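Local coordinates for protein amine oxidase (Emericella nidulans, PDB 3PGB) that probably oxidises primary amines to aldehydes, using a copper ion and a topaquinone cofactor formed from one of its own tyrosines, at residues Ala587-Trp591 against Glu643-Val648; Asn634-His640 against Ile667-Asp673; Glu655-His660 against Val672-Phe677. All coordinates share one frame; numbering follows the deposited sequence.

Contact 1: residues Ala587-Trp591 against Glu643-Val648; sequences ARLNW and EYDVQV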
# COMPACT_ATOMS: atom_id res chain seq x y z
N ALA A 587 -17.85 -5.62 19.06
CA ALA A 587 -17.22 -6.23 17.89
C ALA A 587 -17.30 -5.37 16.62
O ALA A 587 -17.07 -5.88 15.53
CB ALA A 587 -17.82 -7.60 17.63
N ARG A 588 -17.63 -4.09 16.75
CA ARG A 588 -17.67 -3.19 15.61
C ARG A 588 -16.68 -2.06 15.84
O ARG A 588 -16.94 -1.14 16.63
CB ARG A 588 -19.09 -2.63 15.40
CG ARG A 588 -20.13 -3.68 15.13
CD ARG A 588 -21.50 -3.06 14.89
NE ARG A 588 -21.65 -2.55 13.52
CZ ARG A 588 -22.71 -1.88 13.08
NH1 ARG A 588 -23.73 -1.61 13.88
NH2 ARG A 588 -22.74 -1.46 11.81
N LEU A 589 -15.55 -2.12 15.15
CA LEU A 589 -14.44 -1.23 15.45
C LEU A 589 -13.78 -0.66 14.20
O LEU A 589 -14.06 -1.07 13.07
CB LEU A 589 -13.42 -1.95 16.36
CG LEU A 589 -13.33 -3.48 16.32
CD1 LEU A 589 -13.00 -3.96 14.92
CD2 LEU A 589 -12.30 -3.97 17.32
N ASN A 590 -12.91 0.32 14.43
CA ASN A 590 -12.17 0.98 13.38
C ASN A 590 -10.68 0.89 13.64
O ASN A 590 -10.25 0.69 14.78
CB ASN A 590 -12.61 2.43 13.26
CG ASN A 590 -14.05 2.55 12.79
OD1 ASN A 590 -14.45 1.87 11.85
ND2 ASN A 590 -14.83 3.42 13.42
N TRP A 591 -9.89 1.00 12.58
CA TRP A 591 -8.44 0.94 12.70
C TRP A 591 -7.99 2.12 13.56
O TRP A 591 -8.49 3.23 13.42
CB TRP A 591 -7.77 0.94 11.33
CG TRP A 591 -8.16 -0.24 10.47
CD1 TRP A 591 -8.95 -0.22 9.37
CD2 TRP A 591 -7.79 -1.61 10.68
NE1 TRP A 591 -9.08 -1.49 8.86
CE2 TRP A 591 -8.38 -2.36 9.65
CE3 TRP A 591 -7.00 -2.28 11.63
CZ2 TRP A 591 -8.23 -3.75 9.54
CZ3 TRP A 591 -6.85 -3.66 11.52
CH2 TRP A 591 -7.46 -4.38 10.48
N GLU A 643 -20.58 1.09 8.02
CA GLU A 643 -20.37 2.06 9.11
C GLU A 643 -19.09 1.87 9.93
O GLU A 643 -18.75 2.74 10.74
CB GLU A 643 -21.58 2.07 10.03
CG GLU A 643 -22.88 2.37 9.28
CD GLU A 643 -24.10 2.36 10.18
OE1 GLU A 643 -23.96 2.11 11.40
OE2 GLU A 643 -25.20 2.61 9.65
N TYR A 644 -18.40 0.73 9.76
CA TYR A 644 -17.14 0.45 10.47
C TYR A 644 -16.13 -0.27 9.55
O TYR A 644 -16.52 -0.87 8.55
CB TYR A 644 -17.39 -0.39 11.73
CG TYR A 644 -18.31 0.26 12.74
CD1 TYR A 644 -17.80 0.89 13.88
CD2 TYR A 644 -19.70 0.23 12.57
CE1 TYR A 644 -18.65 1.48 14.81
CE2 TYR A 644 -20.55 0.82 13.49
CZ TYR A 644 -20.02 1.45 14.60
OH TYR A 644 -20.86 2.04 15.52
N ASP A 645 -14.85 -0.21 9.90
CA ASP A 645 -13.79 -0.85 9.11
C ASP A 645 -13.79 -2.36 9.29
O ASP A 645 -13.60 -3.11 8.35
CB ASP A 645 -12.41 -0.33 9.51
CG ASP A 645 -12.28 1.18 9.42
OD1 ASP A 645 -11.50 1.74 10.22
OD2 ASP A 645 -12.95 1.79 8.57
N VAL A 646 -13.96 -2.80 10.54
CA VAL A 646 -13.84 -4.21 10.89
C VAL A 646 -14.99 -4.56 11.82
O VAL A 646 -15.24 -3.87 12.79
CB VAL A 646 -12.48 -4.51 11.57
CG1 VAL A 646 -12.47 -5.89 12.22
CG2 VAL A 646 -11.35 -4.37 10.56
N GLN A 647 -15.69 -5.64 11.48
CA GLN A 647 -16.90 -6.03 12.18
C GLN A 647 -16.90 -7.55 12.32
O GLN A 647 -16.72 -8.27 11.34
CB GLN A 647 -18.13 -5.52 11.42
CG GLN A 647 -18.20 -3.98 11.37
CD GLN A 647 -19.33 -3.45 10.51
OE1 GLN A 647 -20.40 -3.12 11.02
NE2 GLN A 647 -19.10 -3.35 9.20
N VAL A 648 -17.08 -8.04 13.54
CA VAL A 648 -17.00 -9.46 13.80
C VAL A 648 -18.33 -9.96 14.37
O VAL A 648 -18.87 -9.36 15.30
CB VAL A 648 -15.85 -9.80 14.76
CG1 VAL A 648 -15.67 -11.29 14.85
CG2 VAL A 648 -14.56 -9.13 14.29
O HOH W 1 -25.51 -0.03 12.10
O HOH W 2 -11.06 -2.93 6.75
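A classic beta bulge, in which Asp645 and Val646 both face Leu589, marks the antiparallel pairing of strands 588-589 and 646-650 in the catalytic domain. Leu589 N donates to Val646 O at 3.0 Å, and Val646 N returns a bond to Leu589 O, which Asp645 N also approaches in a weak bond. Asp645 OD1 takes the N-H of Trp591 on its anti lone pair (OD1 to N, 3.0 Å), while Asp645 OD2 is held by His626. Val646 CG2 packs against the indole, 3.3 Å from Trp591 CZ2. On the sheet face bearing Arg588 and Gln647, the N-H of Arg588 NE meets a lone pair of Gln647 OE1 at 2.9 Å, and NH2 comes nearly straight on to the same oxygen. Amide and guanidinium are almost coplanar (11°), and Gln647 NE2, bonded to Trp641 O, holds the amide in place. A bend at chi3 (80°) turns the arginine back across Tyr644, with Arg588 CB above the tyrosine ring. Two N-H groups on one oxygen, with Tyr644 CE2 over one face, the planes 51° apart, should fix the guanidinium's rotation. Glu643, whose OE2 is bonded to His640, joins Arg588 through a water and a long, probably weakly attractive salt bridge.

Contact 2: residues Asn634-His640 against Ile667-Asp673; sequences NLVHAAH and IHNPPVD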
# COMPACT_ATOMS: atom_id res chain seq x y z
N ASN A 634 -29.97 8.60 2.47
CA ASN A 634 -30.08 7.79 1.26
C ASN A 634 -30.27 6.31 1.56
O ASN A 634 -31.06 5.62 0.90
CB ASN A 634 -28.83 7.93 0.39
CG ASN A 634 -28.68 9.29 -0.22
OD1 ASN A 634 -29.57 10.13 -0.14
ND2 ASN A 634 -27.53 9.52 -0.85
N LEU A 635 -29.51 5.82 2.53
CA LEU A 635 -29.41 4.39 2.79
C LEU A 635 -30.44 3.89 3.77
O LEU A 635 -31.00 2.81 3.59
CB LEU A 635 -28.01 4.05 3.32
CG LEU A 635 -26.87 4.06 2.31
CD1 LEU A 635 -25.59 3.63 2.99
CD2 LEU A 635 -27.19 3.15 1.14
N VAL A 636 -30.69 4.67 4.81
CA VAL A 636 -31.53 4.24 5.92
C VAL A 636 -30.95 2.93 6.48
O VAL A 636 -29.85 2.96 7.02
CB VAL A 636 -33.02 4.17 5.51
CG1 VAL A 636 -33.91 3.88 6.71
CG2 VAL A 636 -33.44 5.47 4.85
N HIS A 637 -31.64 1.80 6.34
CA HIS A 637 -31.14 0.54 6.90
C HIS A 637 -30.43 -0.36 5.87
O HIS A 637 -30.05 -1.49 6.19
CB HIS A 637 -32.28 -0.24 7.57
CG HIS A 637 -32.93 0.49 8.70
ND1 HIS A 637 -32.24 0.90 9.82
CD2 HIS A 637 -34.22 0.85 8.91
CE1 HIS A 637 -33.06 1.50 10.66
NE2 HIS A 637 -34.27 1.48 10.13
N ALA A 638 -30.21 0.15 4.65
CA ALA A 638 -29.82 -0.68 3.50
C ALA A 638 -28.34 -1.12 3.45
O ALA A 638 -28.01 -2.06 2.72
CB ALA A 638 -30.19 0.03 2.20
N ALA A 639 -27.47 -0.45 4.19
CA ALA A 639 -26.03 -0.75 4.14
C ALA A 639 -25.36 -0.45 5.48
O ALA A 639 -24.45 0.38 5.56
CB ALA A 639 -25.37 0.04 3.03
N HIS A 640 -25.80 -1.13 6.53
CA HIS A 640 -25.24 -0.89 7.87
C HIS A 640 -23.82 -1.42 8.04
O HIS A 640 -23.15 -1.10 9.01
CB HIS A 640 -26.14 -1.50 8.95
CG HIS A 640 -27.31 -0.64 9.31
ND1 HIS A 640 -27.17 0.65 9.79
CD2 HIS A 640 -28.64 -0.89 9.30
CE1 HIS A 640 -28.36 1.16 10.04
NE2 HIS A 640 -29.27 0.25 9.75
N ILE A 667 -35.56 0.33 1.65
CA ILE A 667 -34.48 0.76 2.53
C ILE A 667 -34.89 0.86 4.00
O ILE A 667 -34.04 0.81 4.89
CB ILE A 667 -33.84 2.09 2.05
CG1 ILE A 667 -34.80 3.28 2.22
CG2 ILE A 667 -33.40 1.98 0.59
CD1 ILE A 667 -34.33 4.55 1.52
N HIS A 668 -36.19 0.97 4.25
CA HIS A 668 -36.71 0.97 5.63
C HIS A 668 -36.95 -0.44 6.18
O HIS A 668 -37.07 -0.61 7.39
CB HIS A 668 -37.99 1.80 5.71
CG HIS A 668 -37.76 3.27 5.57
ND1 HIS A 668 -37.33 4.06 6.62
CD2 HIS A 668 -37.89 4.10 4.50
CE1 HIS A 668 -37.21 5.31 6.20
NE2 HIS A 668 -37.54 5.36 4.92
N ASN A 669 -37.01 -1.43 5.30
CA ASN A 669 -37.12 -2.84 5.70
C ASN A 669 -36.45 -3.75 4.65
O ASN A 669 -37.12 -4.43 3.88
CB ASN A 669 -38.60 -3.20 5.90
CG ASN A 669 -38.79 -4.63 6.44
OD1 ASN A 669 -39.85 -5.23 6.24
ND2 ASN A 669 -37.78 -5.16 7.11
N PRO A 670 -35.10 -3.74 4.60
CA PRO A 670 -34.36 -4.52 3.62
C PRO A 670 -34.31 -6.01 3.97
O PRO A 670 -34.34 -6.36 5.15
CB PRO A 670 -32.95 -3.93 3.71
CG PRO A 670 -32.84 -3.42 5.08
CD PRO A 670 -34.20 -2.92 5.44
N PRO A 671 -34.23 -6.89 2.94
CA PRO A 671 -34.07 -8.32 3.17
C PRO A 671 -32.98 -8.66 4.18
O PRO A 671 -33.23 -9.39 5.14
CB PRO A 671 -33.73 -8.86 1.78
CG PRO A 671 -34.49 -7.98 0.87
CD PRO A 671 -34.48 -6.61 1.52
N VAL A 672 -31.78 -8.11 3.97
CA VAL A 672 -30.69 -8.26 4.93
C VAL A 672 -30.36 -6.91 5.55
O VAL A 672 -29.87 -6.00 4.87
CB VAL A 672 -29.42 -8.88 4.30
CG1 VAL A 672 -28.35 -9.10 5.36
CG2 VAL A 672 -29.76 -10.19 3.61
N ASP A 673 -30.66 -6.79 6.83
CA ASP A 673 -30.30 -5.64 7.64
C ASP A 673 -29.12 -6.10 8.50
O ASP A 673 -29.30 -6.79 9.52
CB ASP A 673 -31.50 -5.23 8.48
CG ASP A 673 -31.22 -4.03 9.36
OD1 ASP A 673 -30.07 -3.86 9.81
OD2 ASP A 673 -32.19 -3.27 9.63
O HOH W 3 -37.07 2.86 9.40
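Val636 and Ile667 meet with their side chains crossed at about a right angle, Val636 CG2 lying 3.6 Å from Ile667 CD1. The isoleucine carries CG1 between its backbone N and carbonyl carbon (chi1 69°), which swings the CG1-CD1 arm across Val636 and brings CD1 near Asn634 O. Its CG2 branch is directed to Ala638 CB. Val636 also reaches His668: CG2 stands over one face of the imidazole, 4.3 Å from the ring centroid, while CG1 lies 3.4 Å from ND1. These side chains pack around a type II' beta turn from Leu635 to Ala638, closed by Ala638 N bonding to Leu635 O. The same turn presents His637 N to Ile667 O at 3.0 Å, the donor tilted from the carbonyl plane, and so ties two irregular loops of the catalytic domain together. The His637 ring meets His668 O at its edge, and a water joins His637 NE2 to His668 ND1. At its other nitrogen, His637 ND1 pairs in plane with His640 NE2 at 3.0 Å, and either could be the donor. Asp673 lies across from both histidines, its carboxylate turned 28° from the His637 ring and 21° from that of His640; OD1 is 3.3 Å from His640 CD2. His640 NE2 and the water thus engage both ring nitrogens of His637, and together they should restrain the ring's rotation. Glu643, bonded to His640 ND1, and the nearby Asp673 could make His640 easier to protonate, although no proton position is seen.

Contact 3: residues Glu655-His660 against Val672-Phe677; sequences EPTSAH and VDFSTF. With CA (calcium ion), chain E.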
# COMPACT_ATOMS: atom_id res chain seq x y z
N GLU A 655 -26.93 -16.50 8.14
CA GLU A 655 -26.32 -15.21 7.83
C GLU A 655 -25.15 -15.42 6.87
O GLU A 655 -23.99 -15.16 7.23
CB GLU A 655 -25.83 -14.51 9.10
CG GLU A 655 -26.93 -14.04 10.05
CD GLU A 655 -26.42 -13.63 11.44
OE1 GLU A 655 -25.20 -13.76 11.71
OE2 GLU A 655 -27.26 -13.19 12.26
N PRO A 656 -25.43 -15.90 5.64
CA PRO A 656 -24.34 -16.17 4.69
C PRO A 656 -23.73 -14.90 4.10
O PRO A 656 -22.52 -14.87 3.82
CB PRO A 656 -25.03 -16.99 3.60
CG PRO A 656 -26.46 -16.55 3.66
CD PRO A 656 -26.74 -16.30 5.10
N THR A 657 -24.56 -13.87 3.92
CA THR A 657 -24.17 -12.64 3.25
C THR A 657 -24.50 -11.43 4.12
O THR A 657 -25.48 -11.43 4.84
CB THR A 657 -24.93 -12.46 1.90
OG1 THR A 657 -26.33 -12.28 2.15
CG2 THR A 657 -24.74 -13.68 1.01
N SER A 658 -23.68 -10.38 4.02
CA SER A 658 -23.96 -9.13 4.73
C SER A 658 -24.97 -8.25 4.00
O SER A 658 -25.44 -7.26 4.57
CB SER A 658 -22.67 -8.34 4.93
OG SER A 658 -22.03 -8.06 3.70
N ALA A 659 -25.30 -8.59 2.76
CA ALA A 659 -26.25 -7.80 1.97
C ALA A 659 -27.22 -8.66 1.17
O ALA A 659 -27.18 -9.89 1.21
CB ALA A 659 -25.49 -6.88 1.04
N HIS A 660 -28.13 -7.97 0.48
CA HIS A 660 -29.04 -8.56 -0.48
C HIS A 660 -29.18 -7.56 -1.62
O HIS A 660 -29.21 -6.35 -1.38
CB HIS A 660 -30.39 -8.80 0.17
CG HIS A 660 -31.35 -9.57 -0.68
ND1 HIS A 660 -32.01 -9.01 -1.75
CD2 HIS A 660 -31.77 -10.85 -0.61
CE1 HIS A 660 -32.80 -9.92 -2.30
NE2 HIS A 660 -32.66 -11.05 -1.63
N VAL A 672 -31.78 -8.11 3.97
CA VAL A 672 -30.69 -8.26 4.93
C VAL A 672 -30.36 -6.91 5.55
O VAL A 672 -29.87 -6.00 4.87
CB VAL A 672 -29.42 -8.88 4.30
CG1 VAL A 672 -28.35 -9.10 5.36
CG2 VAL A 672 -29.76 -10.19 3.61
N ASP A 673 -30.66 -6.79 6.83
CA ASP A 673 -30.30 -5.64 7.64
C ASP A 673 -29.12 -6.10 8.50
O ASP A 673 -29.30 -6.79 9.52
CB ASP A 673 -31.50 -5.23 8.48
CG ASP A 673 -31.22 -4.03 9.36
OD1 ASP A 673 -30.07 -3.86 9.81
OD2 ASP A 673 -32.19 -3.27 9.63
N PHE A 674 -27.92 -5.72 8.08
CA PHE A 674 -26.68 -6.14 8.74
C PHE A 674 -26.68 -5.83 10.25
O PHE A 674 -26.15 -6.61 11.03
CB PHE A 674 -25.46 -5.52 8.05
CG PHE A 674 -24.14 -6.08 8.51
CD1 PHE A 674 -23.77 -7.38 8.18
CD2 PHE A 674 -23.27 -5.31 9.28
CE1 PHE A 674 -22.55 -7.90 8.61
CE2 PHE A 674 -22.05 -5.83 9.70
CZ PHE A 674 -21.70 -7.12 9.37
N SER A 675 -27.29 -4.71 10.65
CA SER A 675 -27.38 -4.34 12.08
C SER A 675 -27.88 -5.46 12.98
O SER A 675 -27.43 -5.59 14.12
CB SER A 675 -28.28 -3.12 12.29
OG SER A 675 -27.58 -1.94 12.01
N THR A 676 -28.82 -6.25 12.46
CA THR A 676 -29.51 -7.28 13.23
C THR A 676 -28.64 -8.50 13.51
O THR A 676 -29.02 -9.37 14.29
CB THR A 676 -30.82 -7.72 12.52
OG1 THR A 676 -30.51 -8.45 11.33
CG2 THR A 676 -31.69 -6.51 12.15
N PHE A 677 -27.47 -8.57 12.87
CA PHE A 677 -26.49 -9.63 13.15
C PHE A 677 -25.93 -9.51 14.57
O PHE A 677 -25.44 -10.50 15.12
CB PHE A 677 -25.30 -9.55 12.18
CG PHE A 677 -25.58 -10.06 10.79
CD1 PHE A 677 -26.88 -10.08 10.25
CD2 PHE A 677 -24.52 -10.49 9.99
CE1 PHE A 677 -27.10 -10.54 8.95
CE2 PHE A 677 -24.74 -10.95 8.69
CZ PHE A 677 -26.04 -10.97 8.18
CA CA E . -25.24 -12.54 16.18
O HOH W 4 -27.18 -13.19 14.99
O HOH W 5 -24.27 -13.45 14.14
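With CG anti to its carbonyl carbon (chi1 -68°) and the chain extended beyond it (chi2 167°), Glu655 runs across the ring of Phe677, and the two side chains run antiparallel, one over the other. The carboxylate stacks on the ring with planes only 3° apart, Glu655 CD lying over the ring centre. Farther back along the chain, Glu655 CG makes a CH-pi contact 3.7 Å from the Phe677 centroid. Phe674 CD1 comes over the rim of the opposite face, so the phenyl group is sandwiched. At the ring's edge, near its plane, Thr657 O approaches Phe677 CZ at 3.4 Å. Residues 674-677 form a short 3-10 segment, opened by Asp673 O, which accepts from both Thr676 N and Thr676 OG1. This segment ends at a calcium site: Phe677 O binds the calcium ion at 2.3 Å, alongside Glu584, Asn679 and Glu681 from the same chain. Glu655 belongs to the second shell. Its OE2 accepts from one metal-bound water at 2.7 Å and its OE1 from another at 2.6 Å, so both carboxylate oxygens orient first-shell waters while the aromatic ring backs the flat group. The negative charge would also be expected to strengthen the polarisation of those waters by the metal. Away from the ion the contact is van der Waals packing, with the methyls of Val672 against backbone carbonyls: CG1 reaches Ser658 O at 3.5 Å, and CG2 lies against Ala659 O and His660 CB. Ser658 CB rests 3.6 Å from Phe674 CD1, while its hydroxyl is bonded to Asn537. Within 655-660, Thr657 OG1 donates to Ala659 O at 2.7 Å, bracing the loop on which Val672 packs.

Contact 3 is the buried one; contacts 1 and 2 are each partly buried, and contact 2 includes the exposed His668. Contact 1 rests on strand pairing, contact 2 joins loops through one backbone bond and a run of histidines, and contact 3 has no hydrogen bond directly between its segments, relying on stacking, apolar packing and calcium-bound water. Contacts 2 and 3 share Val672 and Asp673, and Pro671 packs on His660 between them. His640 of contact 2 packs on Ser675 of contact 3, and its carbonyl oxygen nears Arg588 of contact 1. Gln647 of contact 1 touches Phe674 of contact 3, bringing the strand pair against the calcium-binding 3-10 segment.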